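Local coordinates for protein phospholipase C-beta (PLC-beta) (PDB 3QR0) that belongs to the phospholipase C-beta family, combines PH, EF-hand, TIM-barrel and C2 domains in one chain, and binds a calcium ion, at residues V518-F526 with H538-E546; I667-L678 with L716-E726. All blocks are in the same frame, centred on the assembly; numbering follows the deposited sequence. Where two conformers were deposited one is given.

Interaction 1: V518-F526 with H538-E546; sequences VNYIQPVHF and HYEMSSMVE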
loop_
_atom_site.group_PDB
_atom_site.type_symbol
_atom_site.label_atom_id
_atom_site.label_comp_id
_atom_site.label_asym_id
_atom_site.label_seq_id
_atom_site.Cartn_x
_atom_site.Cartn_y
_atom_site.Cartn_z
ATOM N N VAL A 518 -7.948 -1.782 29.641
ATOM C CA VAL A 518 -8.976 -1.412 28.667
ATOM C C VAL A 518 -9.625 -0.091 29.058
ATOM O O VAL A 518 -9.917 0.140 30.231
ATOM C CB VAL A 518 -10.060 -2.507 28.548
ATOM C CG1 VAL A 518 -11.084 -2.141 27.482
ATOM C CG2 VAL A 518 -9.417 -3.859 28.232
ATOM N N ASN A 519 -9.834 0.779 28.076
ATOM C CA ASN A 519 -10.494 2.064 28.327
ATOM C C ASN A 519 -11.376 2.506 27.162
ATOM O O ASN A 519 -12.591 2.354 27.231
ATOM C CB ASN A 519 -9.480 3.153 28.725
ATOM C CG ASN A 519 -8.158 3.034 27.985
ATOM O OD1 ASN A 519 -8.101 3.207 26.774
ATOM N ND2 ASN A 519 -7.086 2.747 28.720
ATOM N N TYR A 520 -10.776 3.035 26.096
ATOM C CA TYR A 520 -11.558 3.631 25.008
ATOM C C TYR A 520 -12.098 2.617 24.010
ATOM O O TYR A 520 -13.030 2.924 23.263
ATOM C CB TYR A 520 -10.734 4.693 24.272
ATOM C CG TYR A 520 -10.419 5.868 25.160
ATOM C CD1 TYR A 520 -11.426 6.729 25.579
ATOM C CD2 TYR A 520 -9.120 6.101 25.605
ATOM C CE1 TYR A 520 -11.153 7.796 26.408
ATOM C CE2 TYR A 520 -8.833 7.165 26.429
ATOM C CZ TYR A 520 -9.853 8.011 26.834
ATOM O OH TYR A 520 -9.570 9.072 27.656
ATOM N N ILE A 521 -11.518 1.420 23.987
ATOM C CA ILE A 521 -11.922 0.404 23.026
ATOM C C ILE A 521 -12.462 -0.791 23.780
ATOM O O ILE A 521 -11.842 -1.856 23.806
ATOM C CB ILE A 521 -10.758 -0.033 22.096
ATOM C CG1 ILE A 521 -9.912 1.166 21.653
ATOM C CG2 ILE A 521 -11.316 -0.769 20.881
ATOM C CD1 ILE A 521 -10.656 2.199 20.832
ATOM N N GLN A 522 -13.621 -0.611 24.403
ATOM C CA GLN A 522 -14.214 -1.652 25.222
ATOM C C GLN A 522 -15.198 -2.481 24.405
ATOM O O GLN A 522 -16.247 -1.980 24.018
ATOM C CB GLN A 522 -14.925 -1.052 26.437
ATOM C CG GLN A 522 -15.412 -2.101 27.405
ATOM C CD GLN A 522 -16.232 -1.529 28.538
ATOM O OE1 GLN A 522 -16.146 -0.336 28.851
ATOM N NE2 GLN A 522 -17.035 -2.385 29.168
ATOM N N PRO A 523 -14.868 -3.759 24.150
ATOM C CA PRO A 523 -15.779 -4.604 23.388
ATOM C C PRO A 523 -16.949 -5.070 24.240
ATOM O O PRO A 523 -16.740 -5.611 25.322
ATOM C CB PRO A 523 -14.900 -5.791 22.981
ATOM C CG PRO A 523 -13.863 -5.879 24.044
ATOM C CD PRO A 523 -13.716 -4.515 24.667
ATOM N N VAL A 524 -18.163 -4.848 23.750
ATOM C CA VAL A 524 -19.372 -5.263 24.449
ATOM C C VAL A 524 -20.284 -6.030 23.503
ATOM O O VAL A 524 -20.202 -5.879 22.280
ATOM C CB VAL A 524 -20.152 -4.055 25.031
ATOM C CG1 VAL A 524 -19.291 -3.288 26.033
ATOM C CG2 VAL A 524 -20.647 -3.131 23.915
ATOM N N HIS A 525 -21.141 -6.856 24.091
ATOM C CA HIS A 525 -22.195 -7.577 23.382
ATOM C C HIS A 525 -23.130 -6.578 22.685
ATOM O O HIS A 525 -23.668 -5.689 23.332
ATOM C CB HIS A 525 -22.961 -8.426 24.415
ATOM C CG HIS A 525 -24.111 -9.205 23.857
ATOM N ND1 HIS A 525 -23.946 -10.387 23.165
ATOM C CD2 HIS A 525 -25.447 -8.998 23.935
ATOM C CE1 HIS A 525 -25.131 -10.856 22.812
ATOM N NE2 HIS A 525 -26.058 -10.033 23.269
ATOM N N PHE A 526 -23.299 -6.706 21.369
ATOM C CA PHE A 526 -24.225 -5.836 20.640
ATOM C C PHE A 526 -25.663 -6.307 20.876
ATOM O O PHE A 526 -25.944 -7.500 20.827
ATOM C CB PHE A 526 -23.910 -5.834 19.142
ATOM C CG PHE A 526 -24.709 -4.826 18.358
ATOM C CD1 PHE A 526 -24.213 -3.548 18.132
ATOM C CD2 PHE A 526 -25.965 -5.151 17.860
ATOM C CE1 PHE A 526 -24.953 -2.615 17.416
ATOM C CE2 PHE A 526 -26.711 -4.226 17.147
ATOM C CZ PHE A 526 -26.206 -2.958 16.919
ATOM N N HIS A 538 -19.543 6.253 24.159
ATOM C CA HIS A 538 -18.741 6.318 22.934
ATOM C C HIS A 538 -17.538 5.365 22.968
ATOM O O HIS A 538 -16.926 5.096 21.933
ATOM C CB HIS A 538 -18.237 7.744 22.701
ATOM C CG HIS A 538 -19.317 8.746 22.420
ATOM N ND1 HIS A 538 -19.217 9.678 21.409
ATOM C CD2 HIS A 538 -20.506 8.979 23.024
ATOM C CE1 HIS A 538 -20.294 10.444 21.406
ATOM N NE2 HIS A 538 -21.092 10.040 22.377
ATOM N N TYR A 539 -17.206 4.877 24.160
ATOM C CA TYR A 539 -16.056 3.992 24.382
ATOM C C TYR A 539 -16.469 2.516 24.377
ATOM O O TYR A 539 -15.625 1.628 24.528
ATOM C CB TYR A 539 -15.378 4.340 25.709
ATOM C CG TYR A 539 -16.342 4.361 26.867
ATOM C CD1 TYR A 539 -16.674 3.191 27.532
ATOM C CD2 TYR A 539 -16.941 5.548 27.282
ATOM C CE1 TYR A 539 -17.562 3.192 28.582
ATOM C CE2 TYR A 539 -17.841 5.557 28.333
ATOM C CZ TYR A 539 -18.140 4.368 28.980
ATOM O OH TYR A 539 -19.025 4.342 30.027
ATOM N N GLU A 540 -17.762 2.247 24.222
ATOM C CA GLU A 540 -18.211 0.887 23.983
ATOM C C GLU A 540 -18.209 0.640 22.485
ATOM O O GLU A 540 -18.591 1.507 21.698
ATOM C CB GLU A 540 -19.584 0.628 24.594
ATOM C CG GLU A 540 -19.548 0.555 26.116
ATOM C CD GLU A 540 -20.823 0.011 26.724
ATOM O OE1 GLU A 540 -21.851 -0.084 26.018
ATOM O OE2 GLU A 540 -20.799 -0.311 27.930
ATOM N N MET A 541 -17.726 -0.531 22.091
ATOM C CA MET A 541 -17.660 -0.893 20.679
ATOM C C MET A 541 -18.038 -2.349 20.532
ATOM O O MET A 541 -18.143 -3.081 21.521
ATOM C CB MET A 541 -16.260 -0.623 20.108
ATOM C CG MET A 541 -15.111 -1.406 20.748
ATOM S SD MET A 541 -14.887 -3.078 20.081
ATOM C CE MET A 541 -14.314 -2.723 18.424
ATOM N N SER A 542 -18.269 -2.761 19.298
ATOM C CA SER A 542 -18.574 -4.144 19.026
ATOM C C SER A 542 -17.705 -4.657 17.897
ATOM O O SER A 542 -17.401 -3.937 16.942
ATOM C CB SER A 542 -20.062 -4.325 18.730
ATOM O OG SER A 542 -20.808 -4.315 19.947
ATOM N N SER A 543 -17.267 -5.900 18.053
ATOM C CA SER A 543 -16.486 -6.588 17.043
ATOM C C SER A 543 -17.412 -7.651 16.482
ATOM O O SER A 543 -17.782 -8.581 17.190
ATOM C CB SER A 543 -15.231 -7.205 17.668
ATOM O OG SER A 543 -14.372 -7.750 16.674
ATOM N N MET A 544 -17.816 -7.477 15.226
ATOM C CA MET A 544 -18.810 -8.335 14.597
ATOM C C MET A 544 -18.191 -9.232 13.536
ATOM O O MET A 544 -17.482 -8.754 12.644
ATOM C CB MET A 544 -19.871 -7.480 13.911
ATOM C CG MET A 544 -20.547 -6.461 14.789
ATOM S SD MET A 544 -21.879 -5.658 13.873
ATOM C CE MET A 544 -22.425 -4.435 15.068
ATOM N N VAL A 545 -18.495 -10.524 13.597
ATOM C CA VAL A 545 -18.194 -11.411 12.479
ATOM C C VAL A 545 -18.985 -10.894 11.274
ATOM O O VAL A 545 -20.019 -10.254 11.444
ATOM C CB VAL A 545 -18.530 -12.884 12.806
ATOM C CG1 VAL A 545 -20.052 -13.114 12.888
ATOM C CG2 VAL A 545 -17.884 -13.817 11.783
ATOM N N GLU A 546 -18.489 -11.121 10.061
ATOM C CA GLU A 546 -19.133 -10.554 8.881
ATOM C C GLU A 546 -20.610 -10.930 8.797
ATOM O O GLU A 546 -21.419 -10.118 8.382
ATOM C CB GLU A 546 -18.397 -10.933 7.585
ATOM C CG GLU A 546 -18.511 -12.376 7.159
ATOM C CD GLU A 546 -17.738 -12.661 5.875
ATOM O OE1 GLU A 546 -16.597 -13.150 5.969
ATOM O OE2 GLU A 546 -18.265 -12.391 4.773
HETATM O O HOH W 1 -18.197 -7.288 20.437
#

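Interaction 2: I667-L678 with L716-E726; sequences ISSYVEVEMYGL and LAVVRIIVSEE. With GOL (glycerol), chain E.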
loop_
_atom_site.group_PDB
_atom_site.type_symbol
_atom_site.label_atom_id
_atom_site.label_comp_id
_atom_site.label_asym_id
_atom_site.label_seq_id
_atom_site.Cartn_x
_atom_site.Cartn_y
_atom_site.Cartn_z
ATOM N N ILE A 667 5.514 -11.475 -23.622
ATOM C CA ILE A 667 4.236 -11.979 -23.114
ATOM C C ILE A 667 3.062 -11.448 -23.933
ATOM O O ILE A 667 3.198 -10.479 -24.684
ATOM C CB ILE A 667 4.013 -11.599 -21.625
ATOM C CG1 ILE A 667 3.993 -10.077 -21.434
ATOM C CG2 ILE A 667 5.093 -12.221 -20.752
ATOM C CD1 ILE A 667 3.274 -9.630 -20.184
ATOM N N SER A 668 1.916 -12.105 -23.788
ATOM C CA SER A 668 0.648 -11.597 -24.295
ATOM C C SER A 668 -0.114 -11.045 -23.094
ATOM O O SER A 668 -0.144 -11.684 -22.043
ATOM C CB SER A 668 -0.148 -12.712 -24.970
ATOM O OG SER A 668 0.590 -13.275 -26.043
ATOM N N SER A 669 -0.704 -9.862 -23.230
ATOM C CA SER A 669 -1.329 -9.190 -22.089
ATOM C C SER A 669 -2.676 -8.564 -22.405
ATOM O O SER A 669 -3.013 -8.320 -23.562
ATOM C CB SER A 669 -0.405 -8.100 -21.549
ATOM O OG SER A 669 -0.313 -7.013 -22.452
ATOM N N TYR A 670 -3.439 -8.311 -21.345
ATOM C CA TYR A 670 -4.633 -7.486 -21.422
ATOM C C TYR A 670 -4.780 -6.665 -20.145
ATOM O O TYR A 670 -4.103 -6.917 -19.141
ATOM C CB TYR A 670 -5.889 -8.334 -21.688
ATOM C CG TYR A 670 -6.216 -9.369 -20.630
ATOM C CD1 TYR A 670 -6.891 -9.013 -19.463
ATOM C CD2 TYR A 670 -5.879 -10.708 -20.806
ATOM C CE1 TYR A 670 -7.204 -9.959 -18.493
ATOM C CE2 TYR A 670 -6.194 -11.666 -19.839
ATOM C CZ TYR A 670 -6.856 -11.284 -18.686
ATOM O OH TYR A 670 -7.161 -12.216 -17.716
ATOM N N VAL A 671 -5.663 -5.679 -20.204
ATOM C CA VAL A 671 -5.889 -4.764 -19.098
ATOM C C VAL A 671 -7.370 -4.735 -18.756
ATOM O O VAL A 671 -8.227 -4.754 -19.648
ATOM C CB VAL A 671 -5.403 -3.346 -19.437
ATOM C CG1 VAL A 671 -5.580 -2.404 -18.228
ATOM C CG2 VAL A 671 -3.944 -3.388 -19.894
ATOM N N GLU A 672 -7.655 -4.731 -17.459
ATOM C CA GLU A 672 -9.011 -4.628 -16.944
ATOM C C GLU A 672 -9.146 -3.386 -16.061
ATOM O O GLU A 672 -8.174 -2.930 -15.461
ATOM C CB GLU A 672 -9.344 -5.864 -16.118
ATOM C CG GLU A 672 -9.520 -7.130 -16.915
ATOM C CD GLU A 672 -9.699 -8.333 -16.014
ATOM O OE1 GLU A 672 -8.684 -8.806 -15.463
ATOM O OE2 GLU A 672 -10.851 -8.792 -15.847
ATOM N N VAL A 673 -10.355 -2.844 -15.988
ATOM C CA VAL A 673 -10.631 -1.688 -15.146
ATOM C C VAL A 673 -11.887 -1.956 -14.329
ATOM O O VAL A 673 -12.940 -2.280 -14.883
ATOM C CB VAL A 673 -10.807 -0.399 -15.975
ATOM C CG1 VAL A 673 -11.059 0.794 -15.056
ATOM C CG2 VAL A 673 -9.569 -0.148 -16.837
ATOM N N GLU A 674 -11.756 -1.848 -13.013
ATOM C CA GLU A 674 -12.859 -2.110 -12.092
ATOM C C GLU A 674 -13.094 -0.909 -11.187
ATOM O O GLU A 674 -12.220 -0.041 -11.044
ATOM C CB GLU A 674 -12.570 -3.373 -11.263
ATOM C CG GLU A 674 -12.627 -4.647 -12.104
ATOM C CD GLU A 674 -12.689 -5.938 -11.299
ATOM O OE1 GLU A 674 -12.509 -5.918 -10.061
ATOM O OE2 GLU A 674 -12.942 -6.991 -11.930
ATOM N N MET A 675 -14.284 -0.854 -10.594
ATOM C CA MET A 675 -14.611 0.165 -9.605
ATOM C C MET A 675 -15.228 -0.491 -8.374
ATOM O O MET A 675 -16.046 -1.412 -8.500
ATOM C CB MET A 675 -15.564 1.213 -10.195
ATOM C CG MET A 675 -15.928 2.345 -9.242
ATOM S SD MET A 675 -16.726 3.769 -10.024
ATOM C CE MET A 675 -15.518 4.207 -11.278
ATOM N N TYR A 676 -14.817 -0.025 -7.195
ATOM C CA TYR A 676 -15.364 -0.491 -5.917
ATOM C C TYR A 676 -15.762 0.719 -5.091
ATOM O O TYR A 676 -14.986 1.666 -4.946
ATOM C CB TYR A 676 -14.343 -1.332 -5.131
ATOM C CG TYR A 676 -13.463 -2.183 -6.003
ATOM C CD1 TYR A 676 -13.950 -3.341 -6.598
ATOM C CD2 TYR A 676 -12.148 -1.821 -6.256
ATOM C CE1 TYR A 676 -13.144 -4.121 -7.426
ATOM C CE2 TYR A 676 -11.338 -2.592 -7.079
ATOM C CZ TYR A 676 -11.840 -3.743 -7.657
ATOM O OH TYR A 676 -11.034 -4.511 -8.475
ATOM N N GLY A 677 -16.974 0.683 -4.556
ATOM C CA GLY A 677 -17.490 1.762 -3.722
ATOM C C GLY A 677 -18.817 1.320 -3.158
ATOM O O GLY A 677 -18.935 0.198 -2.685
ATOM N N LEU A 678 -19.828 2.181 -3.228
ATOM C CA LEU A 678 -21.185 1.756 -2.913
ATOM C C LEU A 678 -21.569 0.601 -3.838
ATOM O O LEU A 678 -21.042 0.499 -4.950
ATOM C CB LEU A 678 -22.185 2.902 -3.077
ATOM C CG LEU A 678 -22.139 4.052 -2.060
ATOM C CD1 LEU A 678 -23.347 4.954 -2.265
ATOM C CD2 LEU A 678 -22.102 3.537 -0.630
ATOM N N LEU A 716 -16.446 7.581 -1.763
ATOM C CA LEU A 716 -16.365 6.219 -1.220
ATOM C C LEU A 716 -15.785 5.208 -2.225
ATOM O O LEU A 716 -15.640 4.025 -1.905
ATOM C CB LEU A 716 -17.750 5.741 -0.759
ATOM C CG LEU A 716 -18.319 6.360 0.525
ATOM C CD1 LEU A 716 -19.727 5.842 0.764
ATOM C CD2 LEU A 716 -17.435 6.063 1.736
ATOM N N ALA A 717 -15.430 5.673 -3.421
ATOM C CA ALA A 717 -15.078 4.781 -4.519
ATOM C C ALA A 717 -13.617 4.873 -4.930
ATOM O O ALA A 717 -12.964 5.909 -4.757
ATOM C CB ALA A 717 -15.967 5.066 -5.723
ATOM N N VAL A 718 -13.123 3.777 -5.497
ATOM C CA VAL A 718 -11.832 3.753 -6.158
ATOM C C VAL A 718 -11.985 3.127 -7.533
ATOM O O VAL A 718 -12.853 2.271 -7.741
ATOM C CB VAL A 718 -10.792 2.968 -5.339
ATOM C CG1 VAL A 718 -10.687 3.545 -3.942
ATOM C CG2 VAL A 718 -11.138 1.471 -5.284
ATOM N N VAL A 719 -11.162 3.576 -8.472
ATOM C CA VAL A 719 -11.026 2.928 -9.764
ATOM C C VAL A 719 -9.703 2.179 -9.753
ATOM O O VAL A 719 -8.724 2.624 -9.124
ATOM C CB VAL A 719 -11.127 3.940 -10.941
ATOM C CG1 VAL A 719 -9.972 4.946 -10.916
ATOM C CG2 VAL A 719 -11.180 3.206 -12.269
ATOM N N ARG A 720 -9.685 1.019 -10.405
ATOM C CA ARG A 720 -8.534 0.141 -10.356
ATOM C C ARG A 720 -8.193 -0.397 -11.734
ATOM O O ARG A 720 -9.062 -0.931 -12.424
ATOM C CB ARG A 720 -8.811 -1.030 -9.416
ATOM C CG ARG A 720 -7.621 -1.927 -9.206
ATOM C CD ARG A 720 -7.895 -2.957 -8.142
ATOM N NE ARG A 720 -6.814 -3.934 -8.065
ATOM C CZ ARG A 720 -6.965 -5.256 -8.068
ATOM N NH1 ARG A 720 -8.168 -5.820 -8.149
ATOM N NH2 ARG A 720 -5.892 -6.026 -7.995
ATOM N N ILE A 721 -6.923 -0.261 -12.113
ATOM C CA ILE A 721 -6.388 -0.851 -13.341
ATOM C C ILE A 721 -5.640 -2.134 -12.988
ATOM O O ILE A 721 -4.776 -2.119 -12.115
ATOM C CB ILE A 721 -5.431 0.131 -14.061
ATOM C CG1 ILE A 721 -6.212 1.324 -14.626
ATOM C CG2 ILE A 721 -4.677 -0.570 -15.193
ATOM C CD1 ILE A 721 -5.320 2.403 -15.281
ATOM N N ILE A 722 -5.980 -3.238 -13.654
ATOM C CA ILE A 722 -5.311 -4.521 -13.438
ATOM C C ILE A 722 -4.760 -5.035 -14.766
ATOM O O ILE A 722 -5.486 -5.124 -15.752
ATOM C CB ILE A 722 -6.257 -5.597 -12.839
ATOM C CG1 ILE A 722 -7.012 -5.069 -11.612
ATOM C CG2 ILE A 722 -5.451 -6.841 -12.453
ATOM C CD1 ILE A 722 -8.355 -4.432 -11.922
ATOM N N VAL A 723 -3.474 -5.360 -14.792
ATOM C CA VAL A 723 -2.855 -5.913 -15.986
ATOM C C VAL A 723 -2.530 -7.383 -15.746
ATOM O O VAL A 723 -1.945 -7.733 -14.718
ATOM C CB VAL A 723 -1.577 -5.157 -16.384
ATOM C CG1 VAL A 723 -1.043 -5.697 -17.704
ATOM C CG2 VAL A 723 -1.840 -3.648 -16.479
ATOM N N SER A 724 -2.909 -8.227 -16.703
ATOM C CA SER A 724 -2.707 -9.673 -16.611
ATOM C C SER A 724 -2.126 -10.244 -17.896
ATOM O O SER A 724 -2.300 -9.674 -18.976
ATOM C CB SER A 724 -4.043 -10.368 -16.329
ATOM O OG SER A 724 -4.633 -9.887 -15.134
ATOM N N GLU A 725 -1.438 -11.378 -17.780
ATOM C CA GLU A 725 -1.074 -12.167 -18.951
ATOM C C GLU A 725 -2.354 -12.795 -19.505
ATOM O O GLU A 725 -3.365 -12.872 -18.799
ATOM C CB GLU A 725 -0.046 -13.246 -18.601
ATOM C CG GLU A 725 1.264 -12.688 -18.042
ATOM C CD GLU A 725 2.403 -13.704 -18.022
ATOM O OE1 GLU A 725 2.503 -14.528 -18.954
ATOM O OE2 GLU A 725 3.217 -13.660 -17.077
ATOM N N GLU A 726 -2.313 -13.237 -20.762
ATOM C CA GLU A 726 -3.489 -13.826 -21.414
ATOM C C GLU A 726 -4.077 -15.000 -20.634
ATOM O O GLU A 726 -5.296 -15.178 -20.612
ATOM C CB GLU A 726 -3.162 -14.275 -22.841
ATOM C CG GLU A 726 -4.310 -15.026 -23.524
ATOM C CD GLU A 726 -4.107 -15.219 -25.015
ATOM O OE1 GLU A 726 -2.949 -15.150 -25.484
ATOM O OE2 GLU A 726 -5.116 -15.460 -25.718
HETATM C C1 GOL E . -9.638 -8.581 -12.425
HETATM O O1 GOL E . -9.865 -9.676 -13.285
HETATM C C2 GOL E . -10.158 -8.956 -11.047
HETATM O O2 GOL E . -11.564 -8.914 -11.042
HETATM C C3 GOL E . -9.597 -8.015 -9.989
HETATM O O3 GOL E . -8.707 -8.724 -9.158
HETATM O O HOH W 2 1.937 -14.472 -22.067
HETATM O O HOH W 3 -6.243 -7.867 -15.859
#

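Interaction 1: V518-F526 with H538-E546
The F526 ring receives the methyl group of M544 over one face, CE lying 4.0 Å from the ring centroid and displaced toward the rim in a CH-pi contact. M544 SD follows above the same face, making the pair a Met-aromatic contact in which the extended methionine chain reaches out methyl first. S542 OG stands at the edge of the F526 ring, near its plane, and F529 of the connecting helix adds an edge-to-face partner. The Y539 ring is met at its edge, where Q522 OE1 comes within 3.8 Å of CD1; the amide and ring planes are only 22° apart, and the two side chains run alongside each other in the same direction. Between these ring contacts the backbones form a short parallel ladder: Q522 N donates to Y539 O (3.0 Å), M541 N to Q522 O (2.8 Å), and V524 N to M541 O. This pairing closes the beta-alpha-beta unit of strand 522-523, helix 529-535 and strand 540-545, part of the TIM-barrel-like domain. Beyond the ladder, S542 OG donates to V524 O at 2.9 Å, tilted out of the carbonyl plane. A water donates to the same carbonyl and accepts from S543 N, so two donors grip V524 O and the water carries the pairing one residue further. V524 CG1 rests 3.7 Å from E540 CD, the side chains crossing at about a right angle, while the E540 carboxylate forms salt bridges with K535 and R537. On the other face of the ladder, the M541 chain curls back on itself (chi2 83°, chi3 68°), which brings SD to 4.0 Å from P523 CB, and its CG packs against I521 CG2. I521 and M541 also touch K469 of strand 466-469.

Interaction 2: I667-L678 with L716-E726
R720 leaves its backbone with CG opposite the N (chi1 -175°) and runs extended to NE, while Y676 swings CG to the side away from its carbonyl carbon (chi1 -35°); together these torsions bring the guanidinium to the phenol. R720 NH1 donates to Y676 OH at 3.2 Å, the oxygen lying in the guanidinium plane, and R720 CD sits at the edge of the tyrosine ring, 3.6 Å from CE2. Y676 OH in turn donates to E674 OE1 at 2.6 Å, so the hydroxyl relays between arginine and carboxylate. I722 CG1 covers one face of the guanidinium, and H733 holds its NE. A glycerol, probably from the crystallisation liquor, bridges E672, E674 and R720 NH1, its O2 donating to E674 OE2 at 2.5 Å.

The backbones form a regular antiparallel ladder between strands 669-676 and 718-725, two central strands of one sheet of the C2 beta-sandwich. On the other face of the sheet, with V671, V673 and M675, V671 CG1 meets I721 CG2 and V673 CG1 meets V719 CG2, each pair at 3.7 Å. V673 and M675 reach F708 in the opposing sheet, whereas Y676 and R720 lean on helix 605-613. Farther along the face that carries Y676 and R720, the Y670 ring takes S724 CB over one face in a CH-pi contact, 4.2 Å from its centroid, with E726 O at the edge. A water donates to E672 OE1 and is also hydrogen-bonded to S724 OG (2.7 Å).

Overall arrangement
Along the chain, interaction 1 is complete before interaction 2 opens, and the two fall in different domains. Their centres are 36 Å apart and their nearest atoms about 15 Å, so they do not touch and share no sheet. Interaction 1 pairs neighbouring parallel strands of the barrel, with the P523 side chain about 13 Å from the calcium ion held by N339, E368, D370 and E417. Interaction 2 pairs antiparallel strands of the C2 sandwich. Helix 605-613, which belongs to the Y part of the barrel together with interaction 1, packs on the sheet of interaction 2, so the C2 sandwich docks directly onto the barrel part of the protein.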